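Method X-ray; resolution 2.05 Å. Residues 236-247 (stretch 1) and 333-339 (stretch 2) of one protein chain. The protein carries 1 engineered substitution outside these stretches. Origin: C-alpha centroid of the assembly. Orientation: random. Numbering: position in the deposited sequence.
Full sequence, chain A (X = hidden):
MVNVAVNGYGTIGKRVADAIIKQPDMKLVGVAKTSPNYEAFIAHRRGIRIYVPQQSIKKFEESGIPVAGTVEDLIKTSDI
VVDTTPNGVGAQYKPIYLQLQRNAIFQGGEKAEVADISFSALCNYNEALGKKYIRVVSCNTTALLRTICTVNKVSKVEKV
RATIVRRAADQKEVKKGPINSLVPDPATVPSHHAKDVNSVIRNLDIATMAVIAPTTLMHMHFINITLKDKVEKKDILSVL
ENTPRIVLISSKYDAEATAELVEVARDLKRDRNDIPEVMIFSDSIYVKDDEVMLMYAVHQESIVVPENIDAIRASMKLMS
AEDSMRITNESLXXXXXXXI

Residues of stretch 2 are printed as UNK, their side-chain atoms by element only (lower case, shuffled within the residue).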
# COMPACT_ATOMS: atom_id res chain seq x y z
N ILE A 236 10.15 -31.55 -3.53
CA ILE A 236 8.98 -30.64 -3.55
C ILE A 236 9.44 -29.20 -3.38
O ILE A 236 9.02 -28.25 -4.02
CB ILE A 236 8.07 -30.99 -2.35
CG1 ILE A 236 7.50 -32.41 -2.53
CG2 ILE A 236 6.97 -29.98 -2.15
CD1 ILE A 236 6.81 -32.62 -3.86
N LEU A 237 10.37 -29.05 -2.44
CA LEU A 237 10.94 -27.78 -2.07
C LEU A 237 11.70 -27.20 -3.25
O LEU A 237 11.58 -26.02 -3.58
CB LEU A 237 11.87 -27.93 -0.85
CG LEU A 237 12.57 -26.63 -0.41
CD1 LEU A 237 11.53 -25.57 -0.08
CD2 LEU A 237 13.48 -26.86 0.79
N SER A 238 12.46 -28.09 -3.93
CA SER A 238 13.21 -27.58 -5.10
C SER A 238 12.30 -27.12 -6.20
O SER A 238 12.58 -26.05 -6.78
CB SER A 238 14.25 -28.61 -5.54
OG SER A 238 14.48 -28.49 -6.92
N VAL A 239 11.15 -27.74 -6.51
CA VAL A 239 10.35 -27.16 -7.58
C VAL A 239 9.69 -25.88 -7.07
O VAL A 239 9.54 -24.90 -7.80
CB VAL A 239 9.26 -28.00 -8.23
CG1 VAL A 239 9.83 -29.05 -9.16
CG2 VAL A 239 8.31 -28.65 -7.23
N LEU A 240 9.25 -25.91 -5.81
CA LEU A 240 8.53 -24.73 -5.28
C LEU A 240 9.45 -23.53 -5.22
O LEU A 240 8.98 -22.41 -5.35
CB LEU A 240 7.89 -25.06 -3.91
CG LEU A 240 6.76 -26.06 -3.95
CD1 LEU A 240 6.14 -26.32 -2.56
CD2 LEU A 240 5.66 -25.64 -4.92
N GLU A 241 10.75 -23.73 -5.05
CA GLU A 241 11.74 -22.69 -5.00
C GLU A 241 12.22 -22.18 -6.35
O GLU A 241 12.90 -21.16 -6.41
CB GLU A 241 12.97 -23.18 -4.21
CG GLU A 241 13.82 -22.05 -3.66
CD GLU A 241 14.92 -22.54 -2.73
OE1 GLU A 241 14.79 -23.68 -2.23
OE2 GLU A 241 15.89 -21.77 -2.49
N ASN A 242 11.80 -22.79 -7.46
CA ASN A 242 12.29 -22.45 -8.79
C ASN A 242 11.20 -22.32 -9.82
O ASN A 242 11.32 -22.76 -10.98
CB ASN A 242 13.24 -23.61 -9.22
CG ASN A 242 14.57 -23.44 -8.50
OD1 ASN A 242 15.29 -22.51 -8.87
ND2 ASN A 242 14.82 -24.25 -7.46
N THR A 243 10.09 -21.70 -9.44
CA THR A 243 8.97 -21.55 -10.40
C THR A 243 8.44 -20.15 -10.33
O THR A 243 7.82 -19.73 -9.31
CB THR A 243 7.83 -22.54 -10.06
OG1 THR A 243 8.31 -23.87 -9.96
CG2 THR A 243 6.68 -22.47 -11.03
N PRO A 244 8.60 -19.35 -11.37
CA PRO A 244 7.94 -18.07 -11.43
C PRO A 244 6.43 -18.16 -11.21
O PRO A 244 5.74 -18.87 -11.87
CB PRO A 244 8.26 -17.55 -12.83
CG PRO A 244 9.51 -18.27 -13.22
CD PRO A 244 9.36 -19.65 -12.60
N ARG A 245 5.97 -17.20 -10.37
CA ARG A 245 4.57 -17.08 -10.03
C ARG A 245 4.24 -17.78 -8.69
O ARG A 245 3.15 -17.68 -8.18
CB ARG A 245 3.60 -17.41 -11.15
CG ARG A 245 3.65 -16.35 -12.24
CD ARG A 245 2.63 -16.56 -13.36
NE ARG A 245 3.18 -15.89 -14.57
CZ ARG A 245 2.52 -15.83 -15.71
NH1 ARG A 245 1.30 -16.33 -15.82
NH2 ARG A 245 3.10 -15.23 -16.76
N ILE A 246 5.29 -18.33 -8.13
CA ILE A 246 5.28 -18.95 -6.81
C ILE A 246 6.49 -18.41 -6.07
O ILE A 246 7.61 -18.43 -6.60
CB ILE A 246 5.35 -20.48 -6.83
CG1 ILE A 246 4.08 -21.10 -7.43
CG2 ILE A 246 5.56 -21.04 -5.41
CD1 ILE A 246 4.18 -22.62 -7.65
N VAL A 247 6.30 -17.88 -4.87
CA VAL A 247 7.46 -17.46 -4.07
C VAL A 247 7.41 -18.21 -2.72
O VAL A 247 6.35 -18.66 -2.30
CB VAL A 247 7.56 -15.96 -3.82
CG1 VAL A 247 7.93 -15.21 -5.10
CG2 VAL A 247 6.29 -15.37 -3.22
N UNK A 333 7.78 -7.87 -13.63
CA UNK A 333 8.64 -8.08 -12.48
C UNK A 333 8.17 -9.24 -11.60
O UNK A 333 8.24 -9.12 -10.38
N UNK A 334 7.77 -10.34 -12.21
CA UNK A 334 7.28 -11.51 -11.48
C UNK A 334 8.46 -12.23 -10.86
O UNK A 334 9.55 -12.29 -11.43
c UNK A 334 5.24 -11.77 -12.99
c UNK A 334 6.07 -13.74 -11.71
c UNK A 334 6.48 -12.44 -12.40
c UNK A 334 4.35 -11.03 -12.00
N UNK A 335 8.31 -12.72 -9.64
CA UNK A 335 9.41 -13.37 -8.94
C UNK A 335 9.33 -14.87 -8.84
O UNK A 335 8.29 -15.47 -9.00
c UNK A 335 10.95 -10.83 -7.89
c UNK A 335 9.43 -12.79 -7.50
c UNK A 335 9.36 -10.81 -5.94
c UNK A 335 9.57 -11.27 -7.40
N UNK A 336 10.41 -15.49 -8.39
CA UNK A 336 10.42 -16.91 -8.03
C UNK A 336 11.37 -17.00 -6.83
O UNK A 336 11.95 -15.97 -6.49
c UNK A 336 14.39 -18.06 -10.81
n UNK A 336 14.99 -19.04 -11.77
c UNK A 336 12.41 -17.57 -9.44
c UNK A 336 10.91 -17.84 -9.16
c UNK A 336 12.93 -18.55 -10.50
N UNK A 337 11.53 -18.14 -6.21
CA UNK A 337 12.45 -18.33 -5.10
C UNK A 337 11.87 -17.70 -3.82
O UNK A 337 10.65 -17.52 -3.72
N UNK A 338 12.72 -17.32 -2.90
CA UNK A 338 12.31 -16.69 -1.66
C UNK A 338 11.98 -15.22 -1.85
O UNK A 338 12.73 -14.45 -2.46
c UNK A 338 12.35 -19.76 1.74
o UNK A 338 13.11 -22.01 1.83
c UNK A 338 13.28 -18.24 0.11
c UNK A 338 13.35 -16.87 -0.54
c UNK A 338 14.04 -20.54 0.23
c UNK A 338 12.40 -18.50 1.16
c UNK A 338 13.16 -20.77 1.27
c UNK A 338 14.11 -19.28 -0.34
N UNK A 339 10.79 -14.82 -1.37
CA UNK A 339 10.43 -13.41 -1.40
C UNK A 339 11.08 -12.75 -0.16
O UNK A 339 11.54 -11.63 -0.17
c UNK A 339 8.92 -13.19 -1.33
c UNK A 339 8.48 -11.74 -1.12
c UNK A 339 8.83 -10.90 -2.38
c UNK A 339 6.99 -11.65 -0.85
O HOH W 1 9.61 -20.44 -6.99
O HOH W 2 13.31 -21.57 -12.86

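Position 333 has backbone atoms alone and no side-chain atom, and nothing of stretch 1 lies near it. Its phi is positive, 67°, a conformation that favours glycine, and it is the first residue to leave the preceding helix, closing it in a Schellman motif. The residue is Gly333.

At position 334 four carbons follow CA. The first of them forks, and one arm is two carbons long while the other is a single carbon. CA-to-CB points toward stretch 1, and the short arm packs against the aliphatic part of Arg245. This is the pattern of isoleucine, and the residue is Ile334, with CG2 3.6 Å from Arg245 CG; the guanidinium group of this arginine is hydrogen-bonded elsewhere in the structure.

Position 335 also carries four carbons, but here the fork comes at the second. Its CB lies 3.7 Å from Val247 CG1, an apolar contact. The backbone of 335 takes part as well: its carbonyl oxygen accepts a nearly straight hydrogen bond from Arg245 N (3.2 Å, 169°), and Pro244 CA approaches the same oxygen at 3.6 Å in a CA-H...O contact. The residue is Leu335.

Position 336 has four carbons in a row ending in a nitrogen. Its CB sits 3.5 Å from Pro244 N and 3.6 Å from Thr243 C, so the base of the chain lies against the backbone of the turn. The rest is extended, with chi2 to chi4 all t, and its tip leads away from stretch 1. The residue is Lys336; its NZ donates to water 2 (3.2 Å), which in turn donates to Asn242 O (3.0 Å).

Position 337 again lacks a side chain, and its phi of 75° by itself favours glycine. The backbone comes close to Glu241: CA of 337 is 3.2 Å from Glu241 O, a CA-H...O contact. The residue is Gly337.

At position 338 one carbon leads to a ring of six carbons bearing an oxygen. CA-to-CB points away, yet the ring returns to stretch 1, where Glu241 OE2 meets its edge. The residue is Tyr338, and its CE2 is 3.5 Å from Glu241 OE2.

Position 339 has four carbons forked at the second. Its CB points toward stretch 1 and makes an apolar contact with Val247 CG2 at 3.9 Å. The residue is Leu339.

Backbone atoms make the direct hydrogen bond and the CA-H...O contacts. The type II turn from Thr243 to Ile246 presents Arg245 N to Leu335 O, the one direct hydrogen bond between the stretches. Further along, CA-H...O contacts run both ways, from Lys336 CA to Ile246 O (3.5 Å) and from Val247 CA to Gly337 O (3.2 Å). Water 1 lies among Leu240, Thr243, Ile246 and Gly337, accepting from Thr243 N (2.8 Å) and Gly337 N (3.1 Å) and thereby tying the two stretches together. Val247 makes apolar contacts with Leu335 and Leu339.

Stretch 2, residues 333-339: GILKGYL
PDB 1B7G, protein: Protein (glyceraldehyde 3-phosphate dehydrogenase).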